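Local coordinates for secreted effector protein SifA (Salmonella typhimurium, PDB 3CXB), which is a secreted Salmonella effector that binds host PLEKHM2 and is required for endosomal tubulation and the formation of Salmonella-induced filaments in infected epithelial cells, at residues Leu54-Pro60 with Tyr128-Lys132; Ile68-Leu72 with Arg83-His87; Leu178-Tyr184 with Met261-Leu266; Tyr205-Lys209 with Glu292-Asp296. All coordinates share one frame. Residue numbers count along the deposited sequence, not the author numbering.

Contact 1. Residues Leu54-Pro60 with Tyr128-Lys132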
loop_
_atom_site.group_PDB
_atom_site.type_symbol
_atom_site.label_atom_id
_atom_site.label_comp_id
_atom_site.label_asym_id
_atom_site.label_seq_id
_atom_site.Cartn_x
_atom_site.Cartn_y
_atom_site.Cartn_z
ATOM N N LEU A 54 7.351 -16.089 -7.195
ATOM C CA LEU A 54 7.510 -16.590 -8.541
ATOM C C LEU A 54 7.203 -18.039 -8.745
ATOM O O LEU A 54 7.068 -18.464 -9.883
ATOM C CB LEU A 54 8.937 -16.347 -9.019
ATOM C CG LEU A 54 9.470 -14.923 -8.932
ATOM C CD1 LEU A 54 10.969 -14.977 -8.707
ATOM C CD2 LEU A 54 9.121 -14.166 -10.205
ATOM N N PHE A 55 7.088 -18.813 -7.676
ATOM C CA PHE A 55 6.846 -20.234 -7.888
ATOM C C PHE A 55 5.672 -20.827 -7.149
ATOM O O PHE A 55 5.743 -21.967 -6.706
ATOM C CB PHE A 55 8.116 -21.032 -7.558
ATOM C CG PHE A 55 9.391 -20.370 -8.025
ATOM C CD1 PHE A 55 10.092 -19.505 -7.180
ATOM C CD2 PHE A 55 9.881 -20.582 -9.310
ATOM C CE1 PHE A 55 11.265 -18.859 -7.610
ATOM C CE2 PHE A 55 11.046 -19.944 -9.750
ATOM C CZ PHE A 55 11.740 -19.080 -8.895
ATOM N N ALA A 56 4.591 -20.063 -7.018
ATOM C CA ALA A 56 3.393 -20.556 -6.341
ATOM C C ALA A 56 2.335 -20.895 -7.372
ATOM O O ALA A 56 2.595 -20.837 -8.570
ATOM C CB ALA A 56 2.855 -19.524 -5.380
ATOM N N GLU A 57 1.136 -21.233 -6.907
ATOM C CA GLU A 57 0.056 -21.605 -7.818
ATOM C C GLU A 57 -0.301 -20.458 -8.751
ATOM O O GLU A 57 -0.815 -20.670 -9.852
ATOM C CB GLU A 57 -1.186 -22.059 -7.042
ATOM C CG GLU A 57 -2.122 -22.954 -7.867
ATOM C CD GLU A 57 -3.398 -23.346 -7.134
ATOM O OE1 GLU A 57 -4.111 -24.245 -7.626
ATOM O OE2 GLU A 57 -3.694 -22.755 -6.074
ATOM N N ARG A 58 -0.028 -19.239 -8.304
ATOM C CA ARG A 58 -0.302 -18.078 -9.124
ATOM C C ARG A 58 0.538 -16.869 -8.750
ATOM O O ARG A 58 1.105 -16.792 -7.666
ATOM C CB ARG A 58 -1.798 -17.728 -9.098
ATOM C CG ARG A 58 -2.380 -17.240 -7.791
ATOM C CD ARG A 58 -3.881 -17.093 -7.972
ATOM N NE ARG A 58 -4.518 -16.417 -6.849
ATOM C CZ ARG A 58 -5.821 -16.173 -6.777
ATOM N NH1 ARG A 58 -6.328 -15.550 -5.719
ATOM N NH2 ARG A 58 -6.617 -16.555 -7.769
ATOM N N ALA A 59 0.628 -15.939 -9.688
ATOM C CA ALA A 59 1.403 -14.733 -9.502
ATOM C C ALA A 59 0.766 -13.803 -8.483
ATOM O O ALA A 59 -0.455 -13.739 -8.342
ATOM C CB ALA A 59 1.559 -14.021 -10.829
ATOM N N PRO A 60 1.597 -13.047 -7.773
ATOM C CA PRO A 60 1.122 -12.106 -6.763
ATOM C C PRO A 60 0.531 -10.856 -7.394
ATOM O O PRO A 60 0.750 -10.567 -8.572
ATOM C CB PRO A 60 2.387 -11.768 -6.004
ATOM C CG PRO A 60 3.411 -11.704 -7.159
ATOM C CD PRO A 60 3.058 -12.959 -7.948
ATOM N N TYR A 128 9.533 -14.101 -16.285
ATOM C CA TYR A 128 8.758 -15.129 -15.599
ATOM C C TYR A 128 7.271 -14.892 -15.669
ATOM O O TYR A 128 6.488 -15.821 -15.496
ATOM C CB TYR A 128 9.190 -15.282 -14.129
ATOM C CG TYR A 128 9.944 -16.576 -13.843
ATOM C CD1 TYR A 128 9.301 -17.671 -13.255
ATOM C CD2 TYR A 128 11.271 -16.735 -14.259
ATOM C CE1 TYR A 128 9.970 -18.904 -13.104
ATOM C CE2 TYR A 128 11.937 -17.948 -14.114
ATOM C CZ TYR A 128 11.289 -19.028 -13.545
ATOM O OH TYR A 128 11.965 -20.222 -13.456
ATOM N N PHE A 129 6.875 -13.645 -15.879
ATOM C CA PHE A 129 5.458 -13.337 -16.008
ATOM C C PHE A 129 5.141 -11.891 -16.299
ATOM O O PHE A 129 5.879 -10.986 -15.918
ATOM C CB PHE A 129 4.659 -13.790 -14.769
ATOM C CG PHE A 129 4.942 -13.019 -13.512
ATOM C CD1 PHE A 129 5.433 -13.681 -12.383
ATOM C CD2 PHE A 129 4.677 -11.652 -13.422
ATOM C CE1 PHE A 129 5.656 -13.000 -11.180
ATOM C CE2 PHE A 129 4.897 -10.961 -12.225
ATOM C CZ PHE A 129 5.389 -11.643 -11.101
ATOM N N LEU A 130 4.038 -11.689 -17.004
ATOM C CA LEU A 130 3.564 -10.365 -17.306
ATOM C C LEU A 130 2.083 -10.481 -16.985
ATOM O O LEU A 130 1.354 -11.232 -17.627
ATOM C CB LEU A 130 3.793 -10.037 -18.770
ATOM C CG LEU A 130 3.602 -8.542 -19.044
ATOM C CD1 LEU A 130 4.243 -8.210 -20.366
ATOM C CD2 LEU A 130 2.119 -8.177 -19.073
ATOM N N MET A 131 1.654 -9.771 -15.947
ATOM C CA MET A 131 0.259 -9.802 -15.526
ATOM C C MET A 131 -0.414 -8.491 -15.894
ATOM O O MET A 131 0.248 -7.465 -16.103
ATOM C CB MET A 131 0.168 -10.019 -14.008
ATOM C CG MET A 131 0.811 -11.294 -13.514
ATOM S SD MET A 131 -0.022 -12.733 -14.198
ATOM C CE MET A 131 -1.626 -12.670 -13.290
ATOM N N LYS A 132 -1.730 -8.513 -15.998
ATOM C CA LYS A 132 -2.439 -7.296 -16.309
ATOM C C LYS A 132 -3.495 -7.092 -15.259
ATOM O O LYS A 132 -4.411 -7.889 -15.153
ATOM C CB LYS A 132 -3.091 -7.382 -17.679
ATOM C CG LYS A 132 -4.128 -6.301 -17.889
ATOM C CD LYS A 132 -4.456 -6.092 -19.343
ATOM C CE LYS A 132 -3.289 -5.469 -20.080
ATOM N NZ LYS A 132 -3.718 -4.985 -21.440
#

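Contact 2. Residues Ile68-Leu72 with Arg83-His87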
loop_
_atom_site.group_PDB
_atom_site.type_symbol
_atom_site.label_atom_id
_atom_site.label_comp_id
_atom_site.label_asym_id
_atom_site.label_seq_id
_atom_site.Cartn_x
_atom_site.Cartn_y
_atom_site.Cartn_z
ATOM N N ILE A 68 6.787 -7.869 -1.138
ATOM C CA ILE A 68 7.728 -8.970 -1.061
ATOM C C ILE A 68 9.125 -8.518 -1.346
ATOM O O ILE A 68 10.099 -9.022 -0.765
ATOM C CB ILE A 68 7.353 -10.102 -2.022
ATOM C CG1 ILE A 68 5.931 -10.592 -1.703
ATOM C CG2 ILE A 68 8.327 -11.255 -1.853
ATOM C CD1 ILE A 68 5.361 -11.596 -2.723
ATOM N N PHE A 69 9.220 -7.548 -2.244
ATOM C CA PHE A 69 10.510 -7.013 -2.612
ATOM C C PHE A 69 11.192 -6.464 -1.350
ATOM O O PHE A 69 12.326 -6.828 -1.037
ATOM C CB PHE A 69 10.336 -5.900 -3.642
ATOM C CG PHE A 69 11.626 -5.297 -4.086
ATOM C CD1 PHE A 69 12.456 -5.977 -4.974
ATOM C CD2 PHE A 69 12.016 -4.044 -3.614
ATOM C CE1 PHE A 69 13.655 -5.428 -5.398
ATOM C CE2 PHE A 69 13.217 -3.484 -4.030
ATOM C CZ PHE A 69 14.043 -4.185 -4.933
ATOM N N PHE A 70 10.484 -5.609 -0.614
ATOM C CA PHE A 70 11.050 -5.012 0.591
ATOM C C PHE A 70 11.181 -5.964 1.771
ATOM O O PHE A 70 11.998 -5.756 2.660
ATOM C CB PHE A 70 10.266 -3.751 0.951
ATOM C CG PHE A 70 10.504 -2.628 -0.018
ATOM C CD1 PHE A 70 11.674 -1.883 0.034
ATOM C CD2 PHE A 70 9.609 -2.372 -1.042
ATOM C CE1 PHE A 70 11.959 -0.930 -0.941
ATOM C CE2 PHE A 70 9.897 -1.406 -2.029
ATOM C CZ PHE A 70 11.063 -0.684 -1.968
ATOM N N GLU A 71 10.387 -7.021 1.788
ATOM C CA GLU A 71 10.539 -7.970 2.876
ATOM C C GLU A 71 11.913 -8.598 2.630
ATOM O O GLU A 71 12.654 -8.909 3.556
ATOM C CB GLU A 71 9.421 -9.024 2.839
ATOM C CG GLU A 71 8.124 -8.595 3.561
ATOM C CD GLU A 71 6.940 -9.542 3.337
ATOM O OE1 GLU A 71 7.134 -10.779 3.439
ATOM O OE2 GLU A 71 5.811 -9.047 3.080
ATOM N N LEU A 72 12.261 -8.767 1.364
ATOM C CA LEU A 72 13.550 -9.341 1.042
ATOM C C LEU A 72 14.644 -8.354 1.438
ATOM O O LEU A 72 15.589 -8.708 2.137
ATOM C CB LEU A 72 13.638 -9.655 -0.457
ATOM C CG LEU A 72 12.796 -10.850 -0.915
ATOM C CD1 LEU A 72 12.598 -10.812 -2.413
ATOM C CD2 LEU A 72 13.486 -12.166 -0.493
ATOM N N ARG A 83 22.029 -3.593 -2.666
ATOM C CA ARG A 83 21.818 -4.461 -3.816
ATOM C C ARG A 83 20.361 -4.414 -4.271
ATOM O O ARG A 83 20.035 -4.933 -5.331
ATOM C CB ARG A 83 22.169 -5.919 -3.495
ATOM C CG ARG A 83 23.640 -6.234 -3.289
ATOM C CD ARG A 83 24.494 -5.705 -4.419
ATOM N NE ARG A 83 24.909 -4.332 -4.153
ATOM C CZ ARG A 83 25.384 -3.496 -5.069
ATOM N NH1 ARG A 83 25.743 -2.266 -4.720
ATOM N NH2 ARG A 83 25.481 -3.880 -6.336
ATOM N N PHE A 84 19.486 -3.820 -3.460
ATOM C CA PHE A 84 18.065 -3.713 -3.793
ATOM C C PHE A 84 17.751 -2.286 -4.231
ATOM O O PHE A 84 17.473 -1.415 -3.401
ATOM C CB PHE A 84 17.202 -4.063 -2.576
ATOM C CG PHE A 84 17.338 -5.481 -2.119
ATOM C CD1 PHE A 84 18.440 -5.881 -1.390
ATOM C CD2 PHE A 84 16.353 -6.426 -2.430
ATOM C CE1 PHE A 84 18.563 -7.208 -0.973
ATOM C CE2 PHE A 84 16.463 -7.757 -2.020
ATOM C CZ PHE A 84 17.567 -8.151 -1.291
ATOM N N GLN A 85 17.753 -2.048 -5.534
ATOM C CA GLN A 85 17.513 -0.700 -6.030
ATOM C C GLN A 85 16.178 -0.523 -6.753
ATOM O O GLN A 85 15.710 -1.432 -7.429
ATOM C CB GLN A 85 18.672 -0.316 -6.951
ATOM C CG GLN A 85 20.030 -0.807 -6.432
ATOM C CD GLN A 85 21.097 -0.888 -7.512
ATOM O OE1 GLN A 85 20.882 -1.474 -8.570
ATOM N NE2 GLN A 85 22.258 -0.308 -7.240
ATOM N N VAL A 86 15.576 0.653 -6.600
ATOM C CA VAL A 86 14.309 0.981 -7.241
ATOM C C VAL A 86 14.406 2.388 -7.848
ATOM O O VAL A 86 14.920 3.304 -7.211
ATOM C CB VAL A 86 13.098 0.897 -6.228
ATOM C CG1 VAL A 86 13.584 0.949 -4.805
ATOM C CG2 VAL A 86 12.126 2.022 -6.463
ATOM N N HIS A 87 13.910 2.558 -9.073
ATOM C CA HIS A 87 13.967 3.855 -9.745
ATOM C C HIS A 87 12.961 3.907 -10.890
ATOM O O HIS A 87 12.469 2.865 -11.329
ATOM C CB HIS A 87 15.353 4.040 -10.347
ATOM C CG HIS A 87 15.620 3.121 -11.498
ATOM N ND1 HIS A 87 15.299 3.448 -12.800
ATOM C CD2 HIS A 87 16.091 1.851 -11.533
ATOM C CE1 HIS A 87 15.561 2.417 -13.585
ATOM N NE2 HIS A 87 16.041 1.436 -12.842
#

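Contact 3. Residues Leu178-Tyr184 with Met261-Leu266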
loop_
_atom_site.group_PDB
_atom_site.type_symbol
_atom_site.label_atom_id
_atom_site.label_comp_id
_atom_site.label_asym_id
_atom_site.label_seq_id
_atom_site.Cartn_x
_atom_site.Cartn_y
_atom_site.Cartn_z
ATOM N N LEU A 178 1.782 14.834 -6.748
ATOM C CA LEU A 178 1.464 14.825 -5.329
ATOM C C LEU A 178 2.731 14.629 -4.528
ATOM O O LEU A 178 2.687 14.067 -3.432
ATOM C CB LEU A 178 0.511 13.668 -5.021
ATOM C CG LEU A 178 -0.726 13.545 -5.913
ATOM C CD1 LEU A 178 -1.437 12.247 -5.625
ATOM C CD2 LEU A 178 -1.653 14.720 -5.677
ATOM N N ASP A 179 3.863 15.070 -5.067
ATOM C CA ASP A 179 5.128 14.901 -4.366
ATOM C C ASP A 179 5.253 15.809 -3.152
ATOM O O ASP A 179 6.180 15.674 -2.362
ATOM C CB ASP A 179 6.295 15.128 -5.326
ATOM C CG ASP A 179 6.137 16.394 -6.143
ATOM O OD1 ASP A 179 6.958 16.608 -7.062
ATOM O OD2 ASP A 179 5.196 17.171 -5.863
ATOM N N ASN A 180 4.309 16.726 -2.995
ATOM C CA ASN A 180 4.330 17.635 -1.861
ATOM C C ASN A 180 4.038 16.880 -0.570
ATOM O O ASN A 180 4.440 17.315 0.512
ATOM C CB ASN A 180 3.294 18.740 -2.058
ATOM C CG ASN A 180 3.566 19.574 -3.296
ATOM O OD1 ASN A 180 4.591 20.249 -3.386
ATOM N ND2 ASN A 180 2.651 19.525 -4.261
ATOM N N ILE A 181 3.338 15.751 -0.693
ATOM C CA ILE A 181 2.980 14.919 0.453
ATOM C C ILE A 181 4.211 14.368 1.157
ATOM O O ILE A 181 4.267 14.340 2.383
ATOM C CB ILE A 181 2.090 13.731 0.034
ATOM C CG1 ILE A 181 0.761 14.243 -0.527
ATOM C CG2 ILE A 181 1.813 12.827 1.238
ATOM C CD1 ILE A 181 -0.186 13.134 -0.987
ATOM N N GLU A 182 5.193 13.917 0.385
ATOM C CA GLU A 182 6.416 13.392 0.977
ATOM C C GLU A 182 7.055 14.471 1.855
ATOM O O GLU A 182 7.763 14.171 2.824
ATOM C CB GLU A 182 7.405 12.966 -0.107
ATOM C CG GLU A 182 8.732 12.510 0.465
ATOM C CD GLU A 182 9.716 12.073 -0.590
ATOM O OE1 GLU A 182 9.846 12.778 -1.615
ATOM O OE2 GLU A 182 10.373 11.033 -0.384
ATOM N N GLY A 183 6.800 15.727 1.492
ATOM C CA GLY A 183 7.330 16.853 2.238
ATOM C C GLY A 183 6.823 16.877 3.669
ATOM O O GLY A 183 7.604 17.038 4.598
ATOM N N TYR A 184 5.517 16.712 3.852
ATOM C CA TYR A 184 4.930 16.712 5.189
ATOM C C TYR A 184 5.677 15.766 6.109
ATOM O O TYR A 184 5.645 15.923 7.320
ATOM C CB TYR A 184 3.464 16.292 5.124
ATOM C CG TYR A 184 2.554 17.327 4.507
ATOM C CD1 TYR A 184 2.142 18.445 5.233
ATOM C CD2 TYR A 184 2.106 17.199 3.195
ATOM C CE1 TYR A 184 1.299 19.412 4.665
ATOM C CE2 TYR A 184 1.267 18.158 2.618
ATOM C CZ TYR A 184 0.865 19.259 3.353
ATOM O OH TYR A 184 0.018 20.179 2.759
ATOM N N MET A 261 -3.695 16.006 4.963
ATOM C CA MET A 261 -2.417 16.131 4.300
ATOM C C MET A 261 -2.585 16.099 2.787
ATOM O O MET A 261 -2.036 16.939 2.075
ATOM C CB MET A 261 -1.520 14.983 4.743
ATOM C CG MET A 261 -0.180 15.410 5.260
ATOM S SD MET A 261 0.609 14.100 6.197
ATOM C CE MET A 261 1.802 13.495 4.961
ATOM N N VAL A 262 -3.346 15.119 2.300
ATOM C CA VAL A 262 -3.576 14.961 0.867
ATOM C C VAL A 262 -4.611 15.930 0.312
ATOM O O VAL A 262 -4.474 16.412 -0.814
ATOM C CB VAL A 262 -4.011 13.514 0.523
ATOM C CG1 VAL A 262 -5.213 13.112 1.355
ATOM C CG2 VAL A 262 -4.348 13.412 -0.956
ATOM N N LYS A 263 -5.651 16.206 1.093
ATOM C CA LYS A 263 -6.690 17.137 0.665
ATOM C C LYS A 263 -6.015 18.454 0.276
ATOM O O LYS A 263 -6.452 19.145 -0.648
ATOM C CB LYS A 263 -7.687 17.370 1.805
ATOM C CG LYS A 263 -8.402 16.113 2.265
ATOM C CD LYS A 263 -9.257 16.367 3.493
ATOM C CE LYS A 263 -10.022 15.114 3.919
ATOM N NZ LYS A 263 -10.939 15.361 5.079
ATOM N N GLU A 264 -4.934 18.773 0.986
ATOM C CA GLU A 264 -4.149 19.984 0.766
ATOM C C GLU A 264 -3.439 19.976 -0.571
ATOM O O GLU A 264 -3.760 20.757 -1.461
ATOM C CB GLU A 264 -3.100 20.128 1.869
ATOM C CG GLU A 264 -3.646 20.593 3.200
ATOM C CD GLU A 264 -3.704 22.101 3.297
ATOM O OE1 GLU A 264 -2.649 22.746 3.106
ATOM O OE2 GLU A 264 -4.799 22.639 3.568
ATOM N N VAL A 265 -2.458 19.089 -0.691
ATOM C CA VAL A 265 -1.656 18.953 -1.898
ATOM C C VAL A 265 -2.471 18.823 -3.175
ATOM O O VAL A 265 -1.939 18.997 -4.267
ATOM C CB VAL A 265 -0.733 17.736 -1.807
ATOM C CG1 VAL A 265 0.231 17.896 -0.647
ATOM C CG2 VAL A 265 -1.562 16.490 -1.615
ATOM N N LEU A 266 -3.753 18.501 -3.046
ATOM C CA LEU A 266 -4.614 18.364 -4.217
ATOM C C LEU A 266 -5.099 19.720 -4.698
ATOM O O LEU A 266 -4.795 20.147 -5.814
ATOM C CB LEU A 266 -5.818 17.479 -3.893
ATOM C CG LEU A 266 -5.561 15.968 -3.913
ATOM C CD1 LEU A 266 -6.826 15.187 -3.578
ATOM C CD2 LEU A 266 -5.066 15.592 -5.292
#

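Contact 4. Residues Tyr205-Lys209 with Glu292-Asp296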
loop_
_atom_site.group_PDB
_atom_site.type_symbol
_atom_site.label_atom_id
_atom_site.label_comp_id
_atom_site.label_asym_id
_atom_site.label_seq_id
_atom_site.Cartn_x
_atom_site.Cartn_y
_atom_site.Cartn_z
ATOM N N TYR A 205 -6.147 6.630 12.201
ATOM C CA TYR A 205 -6.523 6.154 10.875
ATOM C C TYR A 205 -7.171 4.773 10.925
ATOM O O TYR A 205 -8.296 4.584 10.474
ATOM C CB TYR A 205 -5.274 6.133 9.980
ATOM C CG TYR A 205 -5.554 6.107 8.493
ATOM C CD1 TYR A 205 -5.914 4.921 7.845
ATOM C CD2 TYR A 205 -5.454 7.276 7.726
ATOM C CE1 TYR A 205 -6.163 4.903 6.472
ATOM C CE2 TYR A 205 -5.699 7.266 6.358
ATOM C CZ TYR A 205 -6.048 6.079 5.740
ATOM O OH TYR A 205 -6.246 6.056 4.382
ATOM N N LEU A 206 -6.464 3.813 11.498
ATOM C CA LEU A 206 -6.982 2.467 11.562
ATOM C C LEU A 206 -8.289 2.318 12.335
ATOM O O LEU A 206 -9.184 1.598 11.890
ATOM C CB LEU A 206 -5.907 1.531 12.119
ATOM C CG LEU A 206 -4.760 1.261 11.131
ATOM C CD1 LEU A 206 -3.610 0.517 11.787
ATOM C CD2 LEU A 206 -5.306 0.448 9.970
ATOM N N ALA A 207 -8.415 2.986 13.482
ATOM C CA ALA A 207 -9.650 2.866 14.262
ATOM C C ALA A 207 -10.810 3.452 13.458
ATOM O O ALA A 207 -11.929 2.920 13.491
ATOM C CB ALA A 207 -9.519 3.566 15.624
ATOM N N ALA A 208 -10.544 4.528 12.719
ATOM C CA ALA A 208 -11.579 5.137 11.883
ATOM C C ALA A 208 -12.020 4.155 10.785
ATOM O O ALA A 208 -13.210 4.078 10.444
ATOM C CB ALA A 208 -11.062 6.403 11.257
ATOM N N LYS A 209 -11.053 3.417 10.235
ATOM C CA LYS A 209 -11.322 2.434 9.196
ATOM C C LYS A 209 -12.172 1.316 9.802
ATOM O O LYS A 209 -13.133 0.832 9.195
ATOM C CB LYS A 209 -10.007 1.854 8.675
ATOM C CG LYS A 209 -9.941 1.672 7.176
ATOM C CD LYS A 209 -10.170 2.980 6.466
ATOM C CE LYS A 209 -9.698 2.906 5.020
ATOM N NZ LYS A 209 -10.227 4.047 4.209
ATOM N N GLU A 292 -9.391 9.090 -0.300
ATOM C CA GLU A 292 -9.283 7.835 0.424
ATOM C C GLU A 292 -8.331 6.829 -0.227
ATOM O O GLU A 292 -7.617 6.088 0.475
ATOM C CB GLU A 292 -10.661 7.204 0.608
ATOM C CG GLU A 292 -10.624 5.942 1.454
ATOM C CD GLU A 292 -11.988 5.295 1.628
ATOM O OE1 GLU A 292 -12.947 6.024 1.977
ATOM O OE2 GLU A 292 -12.098 4.059 1.430
ATOM N N ALA A 293 -8.307 6.793 -1.557
ATOM C CA ALA A 293 -7.421 5.866 -2.249
ATOM C C ALA A 293 -5.972 6.263 -2.021
ATOM O O ALA A 293 -5.147 5.422 -1.670
ATOM C CB ALA A 293 -7.723 5.843 -3.725
ATOM N N ILE A 294 -5.657 7.544 -2.212
ATOM C CA ILE A 294 -4.284 8.020 -2.017
ATOM C C ILE A 294 -3.825 7.880 -0.558
ATOM O O ILE A 294 -2.699 7.448 -0.266
ATOM C CB ILE A 294 -4.126 9.499 -2.445
ATOM C CG1 ILE A 294 -4.656 9.688 -3.873
ATOM C CG2 ILE A 294 -2.648 9.893 -2.394
ATOM C CD1 ILE A 294 -4.706 11.145 -4.335
ATOM N N SER A 295 -4.707 8.235 0.362
ATOM C CA SER A 295 -4.364 8.134 1.759
ATOM C C SER A 295 -4.044 6.688 2.105
ATOM O O SER A 295 -2.975 6.413 2.641
ATOM C CB SER A 295 -5.505 8.671 2.619
ATOM O OG SER A 295 -5.708 10.054 2.356
ATOM N N ASP A 296 -4.948 5.765 1.789
ATOM C CA ASP A 296 -4.707 4.351 2.074
ATOM C C ASP A 296 -3.308 3.926 1.634
ATOM O O ASP A 296 -2.532 3.374 2.422
ATOM C CB ASP A 296 -5.741 3.465 1.360
ATOM C CG ASP A 296 -7.054 3.341 2.130
ATOM O OD1 ASP A 296 -7.932 2.548 1.725
ATOM O OD2 ASP A 296 -7.209 4.042 3.147
#

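Contact 1. Residues Leu54-Pro60 with Tyr128-Lys132
A classic beta bulge in the edge strand 126-132 shapes this contact: Tyr128 and Phe129 both pair through their backbones with Cys121 of strand 118-123, and both direct their CA-to-CB bonds toward the connection between helices 42-54 and 62-75. Placing two successive side chains on one side of a strand, where regular alternation would separate them, gives the strand a broad aromatic surface. Leu54 meets both residues, its CD2 lying 4.1 Å from Tyr128 CB and 3.8 Å from Phe129 CE1. Phe55, which leaves helical geometry after helix 42-54, brings its CE2 to 3.7 Å from Tyr128 CE1; the ring centroids are 5.6 Å apart and the planes inclined at 75°. The chain then loops away through Ala56, Glu57 and Arg58 and returns at Ala59, whose CB sits 4.2 Å from the centroid of the Phe129 ring and 13° off its normal, a CH-pi contact over the face. Ala59 CB also lies 3.9 Å from Met131 CG, while Pro60 CD reaches Phe129 CZ at 4.1 Å. No hydrogen bond links the segments; the 333 Å² they bury comes mainly from apolar and aromatic side chains. Within the fold, Phe55 also stacks on Trp27 of helix 25-34, and Leu54 touches Cys121 and Val123, so that the end of helix 42-54 reaches strand 118-123, while Ala59 and Pro60 of the loop lie on strand 126-132.

Contact 2. Residues Ile68-Leu72 with Arg83-His87
This is a buried helix-on-sheet contact, in which helix 62-75 lies against strand 84-87, an outermost strand of the five-stranded antiparallel sheet. The short axes approach to 9.9 Å with 143° between their N-to-C directions, a spacing that side chains must fill, and three phenylalanines do most of that work. The edge of Phe84 is turned toward the face of Phe69 in a T-shaped pair, with centroids 5.8 Å apart and planes at 71°; Phe69 CZ also comes within 3.9 Å of Phe84 CB. One helical turn from Ile68, Leu72 supports the Phe84 ring, its CB 3.7 Å from Phe84 CE2. Farther along the strand, Phe70 CZ reaches Val86 CG1 at 4.1 Å, although the CA-to-CB bond of Phe70 points away from the strand and only the ring end comes nearer. Strand alternation explains the selection: Phe84 and Val86 point toward the helix, whereas Gln85 between them points away. The absence of hydrogen bonds across the segments fits a predominantly hydrophobic interface of 251 Å². Neighbouring strand 96-101 continues the apolar surface, with Leu98 touching Phe69 and Val86, and Ile100 touching Phe84; Ile68 and Leu72 also touch helix 42-54, and Tyr152 of strand 145-153 meets Phe70 and Val86. Alternate strand residues meeting a helix in this way are characteristic of the hydrophobic core where helix packs on antiparallel sheet in alpha+beta folds.

Contact 3. Residues Leu178-Tyr184 with Met261-Leu266
The Met-aromatic contact between Met261 and Tyr184 is the unusual element of this helix pair. Met261 CG lies 3.7 Å from the centroid of the Tyr184 ring and 23° off its normal, a CH-pi contact over the face; the SD is placed obliquely, 4.9 Å from that centroid, and the CE closes to 3.3 Å from Tyr184 CB. Val265 approaches the edge of the same ring, with CG1 3.4 Å from Tyr184 CE2. Val265, the residue most covered here, has CG2 3.4 Å from Ile181 CG1 and CG1 3.5 Å from Asn180 CB. Leu178 CD2 extends the apolar surface to Leu266 CD2 at 3.5 Å. The axes of 180-184 and 261-266 pass 9.7 Å apart, their N-to-C directions at 141°. Val262 CB lies 4.1 Å from Ile181 CD1, and the side chain also packs on helix 283-303. Glu264 directs its carboxylate to Lys260 within its own helix. No hydrogen bond crosses the 448 Å² between the segments: helix 180-187, following strand 174-177, packs on helix 258-267 through apolar chemistry.

Contact 4. Residues Tyr205-Lys209 with Glu292-Asp296
This largely buried polar bridge joins two helices of the helical C-terminal half, with Asp296 OD2 accepting from both Tyr205 and Lys209. Tyr205 OH donates a 2.6 Å hydrogen bond to Asp296 OD2, and Lys209 NZ reaches Asp296 OD2 at 3.2 Å in a salt bridge whose hydrogen bond is weak. Lys209 NZ makes a second salt bridge to Glu292 OE2 at 3.4 Å, so two carboxylates share one ammonium group in a salt-bridge network. Tyr205 and Lys209 are four residues apart, as are Glu292 and Asp296, which puts each pair on one side of its helix. Because the axes stay 13.2 Å apart, at 132°, long side chains have to bridge the gap. Tyr205 OH also lies 2.9 Å from Asp296 N, but the angle is poor for a hydrogen bond; that amide donates to Glu292 O at 3.0 Å within the helix. Asp296 OD1 has a weak hydrogen bond from Gln308 NE2, and Ser295 OG hydrogen-bonds to Val291 O; Ser295 CB packs 3.2 Å from Tyr205 OH. Around this bridge, Pro307 and Gln308 of helix 307-324 touch both segments, while Ser295 and Ile294 pack on helix 258-267 and Ala207 rests against helix 228-241.

Overall arrangement
The four contacts fall into two groups. Contacts 1 and 2 reach the same five-stranded sheet at its two outermost strands, 126-132 and 84-87; their centres are about 17 Å apart, and the segments of contact 2 fall between those of contact 1 in sequence. Contacts 3 and 4 alternate along the chain and touch directly, with centres about 15 Å apart: Val262 CG1 is 3.3 Å from Ser295 OG, and Leu178 CD1 is 3.7 Å from Ile294 CD1. Helix 283-303 thus meets apolar neighbours from contact 3 and the polar bridge of contact 4. Between groups the separation is larger, with the centres of contacts 1 and 3 about 34 Å apart, on opposite sides of the chain's centre.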